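Local coordinates for putative acyl-CoA thioester hydrolase YbhC (Escherichia coli K-12, PDB 3GRH), which is a putative thioesterase of the outer membrane, related to pectinesterases yet unable to bind pectin and without pectinesterase activity, at residues A[73-78]-A[109-114]; A[130-135]-A[206-211]. All coordinates share one frame; numbering follows the deposited sequence.

Contact 1 of 2, residues A[73-78]-A[109-114]; sequences AQPDFV and YIAVMP
D76 reaches across with its carboxylate to take the backbone N-H of Y109, OD2 lying 2.9 Å from Y109 N in a nearly straight bond (166° at the hydrogen). CG sits beside the backbone N of D76, anti to the carbonyl carbon (chi1 -65°), which turns the carboxylate to the start of the neighbouring strand; OD2 accepts through its anti lone pair and also lies at the edge of the Y109 ring, in its plane. Y109 answers through its carbonyl. Its O takes two donors, D76 N at 2.9 Å, bent at the hydrogen, and F77 N at 3.2 Å, in the carbonyl plane. Two residues beyond Y109, A111 N gives a bond of 2.9 Å to F77 O, so F77 is held through both its N-H and its carbonyl, and the parallel pairing F77–I110, V78–A111 is set. With an alanine at D76 the N-H of Y109 would probably lose its carboxylate mate, and the loop before F77 would be left tied to that strand by its backbone bonds.

Apolar contacts run on both faces of the pairing. On one, CD2 of F77 comes obliquely to CG1 of I110 at 4.0 Å, and both side chains continue onto helix 92-100. On the other, CG of P75 rests on CB of A111 at 3.9 Å, while CG1 of V78 meets CG of M113.

Strands 77-79 and 108-112 with helix 92-100 between them form a beta-alpha-beta unit, and their parallel pairing makes the outermost step of a face of the right-handed parallel beta-helix characteristic of pectinesterases.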
loop_
_atom_site.group_PDB
_atom_site.type_symbol
_atom_site.label_atom_id
_atom_site.label_comp_id
_atom_site.label_asym_id
_atom_site.label_seq_id
_atom_site.Cartn_x
_atom_site.Cartn_y
_atom_site.Cartn_z
ATOM N N ALA A 73 -23.979 5.525 -14.582
ATOM C CA ALA A 73 -25.357 5.234 -14.280
ATOM C C ALA A 73 -25.635 3.755 -14.421
ATOM O O ALA A 73 -26.455 3.189 -13.682
ATOM C CB ALA A 73 -26.254 6.076 -15.164
ATOM N N GLN A 74 -24.881 3.104 -15.316
ATOM C CA GLN A 74 -24.957 1.671 -15.530
ATOM C C GLN A 74 -23.576 1.032 -15.581
ATOM O O GLN A 74 -22.724 1.457 -16.342
ATOM C CB GLN A 74 -25.694 1.335 -16.841
ATOM C CG GLN A 74 -27.207 1.364 -16.677
ATOM C CD GLN A 74 -27.711 0.130 -15.937
ATOM O OE1 GLN A 74 -27.408 -1.016 -16.310
ATOM N NE2 GLN A 74 -28.452 0.356 -14.861
ATOM N N PRO A 75 -23.335 0.009 -14.767
ATOM C CA PRO A 75 -22.024 -0.600 -14.976
ATOM C C PRO A 75 -21.906 -1.477 -16.210
ATOM O O PRO A 75 -22.897 -1.867 -16.805
ATOM C CB PRO A 75 -21.848 -1.459 -13.739
ATOM C CG PRO A 75 -23.261 -1.730 -13.279
ATOM C CD PRO A 75 -24.086 -0.582 -13.654
ATOM N N ASP A 76 -20.668 -1.762 -16.598
ATOM C CA ASP A 76 -20.407 -2.637 -17.724
ATOM C C ASP A 76 -20.632 -4.087 -17.361
ATOM O O ASP A 76 -21.098 -4.863 -18.220
ATOM C CB ASP A 76 -18.988 -2.442 -18.247
ATOM C CG ASP A 76 -18.776 -1.053 -18.815
ATOM O OD1 ASP A 76 -19.295 -0.797 -19.917
ATOM O OD2 ASP A 76 -18.110 -0.202 -18.197
ATOM N N PHE A 77 -20.263 -4.436 -16.139
ATOM C CA PHE A 77 -20.380 -5.785 -15.617
ATOM C C PHE A 77 -20.838 -5.739 -14.176
ATOM O O PHE A 77 -20.608 -4.772 -13.457
ATOM C CB PHE A 77 -19.032 -6.481 -15.664
ATOM C CG PHE A 77 -18.440 -6.523 -17.026
ATOM C CD1 PHE A 77 -18.874 -7.474 -17.921
ATOM C CD2 PHE A 77 -17.540 -5.569 -17.448
ATOM C CE1 PHE A 77 -18.384 -7.513 -19.239
ATOM C CE2 PHE A 77 -17.033 -5.611 -18.729
ATOM C CZ PHE A 77 -17.449 -6.574 -19.621
ATOM N N VAL A 78 -21.595 -6.788 -13.809
ATOM C CA VAL A 78 -22.072 -6.949 -12.451
ATOM C C VAL A 78 -21.743 -8.323 -11.898
ATOM O O VAL A 78 -22.189 -9.314 -12.471
ATOM C CB VAL A 78 -23.565 -6.763 -12.316
ATOM C CG1 VAL A 78 -23.918 -6.837 -10.848
ATOM C CG2 VAL A 78 -23.994 -5.397 -12.892
ATOM N N TYR A 109 -16.302 -0.404 -15.940
ATOM C CA TYR A 109 -16.776 -0.410 -14.578
ATOM C C TYR A 109 -17.424 -1.736 -14.238
ATOM O O TYR A 109 -18.311 -2.182 -14.960
ATOM C CB TYR A 109 -17.810 0.689 -14.408
ATOM C CG TYR A 109 -17.235 2.068 -14.540
ATOM C CD1 TYR A 109 -16.821 2.745 -13.436
ATOM C CD2 TYR A 109 -17.189 2.697 -15.780
ATOM C CE1 TYR A 109 -16.294 3.993 -13.549
ATOM C CE2 TYR A 109 -16.671 4.002 -15.887
ATOM C CZ TYR A 109 -16.201 4.589 -14.740
ATOM O OH TYR A 109 -15.695 5.882 -14.695
ATOM N N ILE A 110 -16.959 -2.338 -13.142
ATOM C CA ILE A 110 -17.424 -3.620 -12.671
ATOM C C ILE A 110 -17.996 -3.401 -11.300
ATOM O O ILE A 110 -17.297 -3.034 -10.369
ATOM C CB ILE A 110 -16.295 -4.658 -12.599
ATOM C CG1 ILE A 110 -15.703 -4.864 -13.959
ATOM C CG2 ILE A 110 -16.865 -6.006 -12.035
ATOM C CD1 ILE A 110 -14.337 -5.631 -13.976
ATOM N N ALA A 111 -19.298 -3.569 -11.178
ATOM C CA ALA A 111 -19.992 -3.463 -9.867
ATOM C C ALA A 111 -19.976 -4.803 -9.205
ATOM O O ALA A 111 -20.171 -5.803 -9.895
ATOM C CB ALA A 111 -21.444 -2.965 -10.052
ATOM N N VAL A 112 -19.762 -4.839 -7.898
ATOM C CA VAL A 112 -19.764 -6.092 -7.149
ATOM C C VAL A 112 -20.843 -5.994 -6.040
ATOM O O VAL A 112 -20.839 -5.097 -5.215
ATOM C CB VAL A 112 -18.392 -6.404 -6.525
ATOM C CG1 VAL A 112 -18.513 -7.799 -5.905
ATOM C CG2 VAL A 112 -17.252 -6.389 -7.544
ATOM N N MET A 113 -21.809 -6.917 -6.089
ATOM C CA MET A 113 -22.908 -6.962 -5.157
ATOM C C MET A 113 -22.425 -7.479 -3.817
ATOM O O MET A 113 -21.463 -8.217 -3.726
ATOM C CB MET A 113 -24.014 -7.883 -5.670
ATOM C CG MET A 113 -24.697 -7.310 -6.854
ATOM S SD MET A 113 -26.089 -8.247 -7.371
ATOM C CE MET A 113 -27.208 -8.120 -5.962
ATOM N N PRO A 114 -23.104 -7.084 -2.746
ATOM C CA PRO A 114 -22.750 -7.594 -1.431
ATOM C C PRO A 114 -22.615 -9.125 -1.413
ATOM O O PRO A 114 -23.433 -9.840 -2.002
ATOM C CB PRO A 114 -23.917 -7.110 -0.566
ATOM C CG PRO A 114 -24.323 -5.850 -1.225
ATOM C CD PRO A 114 -24.191 -6.085 -2.692
#

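Contact 2 of 2, residues A[130-135]-A[206-211]; sequences ITLYGT and QNLTIE
L132 and L208 meet at about a right angle, CG of L132 standing 4.1 Å from CD2 of L208. The same CD2 also comes up to the carbonyl O of L132. The chi1 of 44° on L208 puts CG between its backbone N and carbonyl carbon, and this steers the methyl back toward strand 130-134. Y133 and Q206 are paired on another face: their CB atoms lie 4.2 Å apart, but the phenol ring leads away from Q206, toward P75 and A111. N207 reaches back across the corner. Its ND2 donates to G134 O at 3.0 Å from above the carbonyl plane rather than along a lone pair, and the same nitrogen is held by G136 O. A water spans G134 O and Q206 OE1, donating to both.

The backbones pair in parallel, Q206 N to L132 O (3.2 Å) and G134 N to Q206 O (3.0 Å). G134 is tightly fitted, since a CB here would run into N207 O.

At N207, with phi and psi both positive, in the left-handed helical region, the chain turns from one face to the next, and strand 208-211 leaves at 102° to strand 130-134: a corner between sheets of a parallel beta-helix.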
loop_
_atom_site.group_PDB
_atom_site.type_symbol
_atom_site.label_atom_id
_atom_site.label_comp_id
_atom_site.label_asym_id
_atom_site.label_seq_id
_atom_site.Cartn_x
_atom_site.Cartn_y
_atom_site.Cartn_z
ATOM N N ILE A 130 -9.586 -0.155 -15.370
ATOM C CA ILE A 130 -10.668 -0.899 -14.791
ATOM C C ILE A 130 -11.064 -0.272 -13.465
ATOM O O ILE A 130 -10.180 0.010 -12.644
ATOM C CB ILE A 130 -10.242 -2.329 -14.504
ATOM C CG1 ILE A 130 -9.896 -3.026 -15.804
ATOM C CG2 ILE A 130 -11.411 -3.107 -13.820
ATOM C CD1 ILE A 130 -11.083 -3.349 -16.612
ATOM N N THR A 131 -12.372 -0.041 -13.282
ATOM C CA THR A 131 -12.934 0.390 -11.965
ATOM C C THR A 131 -13.729 -0.723 -11.383
ATOM O O THR A 131 -14.627 -1.221 -12.000
ATOM C CB THR A 131 -13.780 1.628 -12.105
ATOM O OG1 THR A 131 -12.973 2.698 -12.645
ATOM C CG2 THR A 131 -14.348 2.054 -10.750
ATOM N N LEU A 132 -13.399 -1.148 -10.174
ATOM C CA LEU A 132 -14.138 -2.202 -9.472
ATOM C C LEU A 132 -14.690 -1.598 -8.192
ATOM O O LEU A 132 -13.930 -1.011 -7.423
ATOM C CB LEU A 132 -13.189 -3.357 -9.151
ATOM C CG LEU A 132 -13.764 -4.544 -8.454
ATOM C CD1 LEU A 132 -14.680 -5.321 -9.373
ATOM C CD2 LEU A 132 -12.632 -5.417 -7.944
ATOM N N TYR A 133 -15.988 -1.722 -7.973
ATOM C CA TYR A 133 -16.604 -1.086 -6.850
ATOM C C TYR A 133 -17.685 -1.919 -6.255
ATOM O O TYR A 133 -18.399 -2.624 -6.981
ATOM C CB TYR A 133 -17.137 0.262 -7.255
ATOM C CG TYR A 133 -18.254 0.318 -8.252
ATOM C CD1 TYR A 133 -19.582 0.462 -7.866
ATOM C CD2 TYR A 133 -17.974 0.277 -9.617
ATOM C CE1 TYR A 133 -20.553 0.530 -8.799
ATOM C CE2 TYR A 133 -18.956 0.303 -10.533
ATOM C CZ TYR A 133 -20.230 0.484 -10.130
ATOM O OH TYR A 133 -21.265 0.556 -11.024
ATOM N N GLY A 134 -17.761 -1.838 -4.943
ATOM C CA GLY A 134 -18.837 -2.491 -4.216
ATOM C C GLY A 134 -20.071 -1.699 -4.192
ATOM O O GLY A 134 -20.016 -0.447 -4.178
ATOM N N THR A 135 -21.177 -2.416 -4.062
ATOM C CA THR A 135 -22.503 -1.735 -4.000
ATOM C C THR A 135 -23.220 -1.927 -2.671
ATOM O O THR A 135 -24.436 -1.581 -2.540
ATOM C CB THR A 135 -23.354 -2.135 -5.170
ATOM O OG1 THR A 135 -23.731 -3.500 -5.022
ATOM C CG2 THR A 135 -22.657 -1.870 -6.498
ATOM N N GLN A 206 -13.140 0.982 -5.090
ATOM C CA GLN A 206 -13.972 1.742 -4.173
ATOM C C GLN A 206 -14.963 0.839 -3.437
ATOM O O GLN A 206 -15.619 0.018 -4.073
ATOM C CB GLN A 206 -14.687 2.832 -4.920
ATOM C CG GLN A 206 -15.521 3.745 -4.011
ATOM C CD GLN A 206 -15.968 4.993 -4.689
ATOM O OE1 GLN A 206 -17.107 5.031 -5.282
ATOM N NE2 GLN A 206 -15.150 6.028 -4.638
ATOM N N ASN A 207 -15.176 1.075 -2.139
ATOM C CA ASN A 207 -16.293 0.525 -1.411
ATOM C C ASN A 207 -16.312 -0.984 -1.365
ATOM O O ASN A 207 -17.310 -1.655 -1.574
ATOM C CB ASN A 207 -17.648 1.073 -1.869
ATOM C CG ASN A 207 -18.739 0.796 -0.862
ATOM O OD1 ASN A 207 -18.509 0.925 0.382
ATOM N ND2 ASN A 207 -19.949 0.575 -1.351
ATOM N N LEU A 208 -15.171 -1.574 -1.010
ATOM C CA LEU A 208 -15.039 -3.009 -0.872
ATOM C C LEU A 208 -13.925 -3.350 0.096
ATOM O O LEU A 208 -13.233 -2.471 0.559
ATOM C CB LEU A 208 -14.811 -3.732 -2.171
ATOM C CG LEU A 208 -13.832 -3.172 -3.137
ATOM C CD1 LEU A 208 -12.424 -3.524 -2.721
ATOM C CD2 LEU A 208 -14.117 -3.639 -4.499
ATOM N N THR A 209 -13.828 -4.631 0.425
ATOM C CA THR A 209 -12.861 -5.151 1.397
ATOM C C THR A 209 -12.044 -6.179 0.701
ATOM O O THR A 209 -12.566 -7.045 0.044
ATOM C CB THR A 209 -13.535 -5.785 2.635
ATOM O OG1 THR A 209 -14.258 -4.710 3.273
ATOM C CG2 THR A 209 -12.507 -6.341 3.619
ATOM N N ILE A 210 -10.736 -6.084 0.900
ATOM C CA ILE A 210 -9.790 -7.102 0.354
ATOM C C ILE A 210 -8.973 -7.634 1.530
ATOM O O ILE A 210 -8.449 -6.867 2.295
ATOM C CB ILE A 210 -8.861 -6.558 -0.666
ATOM C CG1 ILE A 210 -9.620 -6.088 -1.922
ATOM C CG2 ILE A 210 -7.849 -7.649 -1.026
ATOM C CD1 ILE A 210 -8.861 -5.088 -2.810
ATOM N N GLU A 211 -8.977 -8.959 1.720
ATOM C CA GLU A 211 -8.392 -9.562 2.940
ATOM C C GLU A 211 -7.568 -10.776 2.493
ATOM O O GLU A 211 -8.037 -11.607 1.740
ATOM C CB GLU A 211 -9.493 -9.958 3.924
ATOM C CG GLU A 211 -9.005 -10.546 5.212
ATOM C CD GLU A 211 -10.035 -10.645 6.308
ATOM O OE1 GLU A 211 -10.685 -9.601 6.583
ATOM O OE2 GLU A 211 -10.134 -11.728 6.928
HETATM O O HOH W 1 -19.198 2.601 -4.710
#

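How the contacts relate
Contact 1 closes before contact 2 opens along the chain, and their centres lie 10 Å apart on the same side of the molecule's centre. They share one parallel sheet, in which strands 77-79, 108-112, 130-134 and 204-206 follow one another in chain order. Contact 1 supplies the first step and contact 2 the third; the step between them is made by I110 N to T131 O and V112 N to Y133 O, both probable hydrogen bonds of 2.8 Å, with V112 packed on L132 and P75 against Y133. Together they trace the first coils of the beta-helix from its end inward, contact 2 adding the corner that leads to a second face.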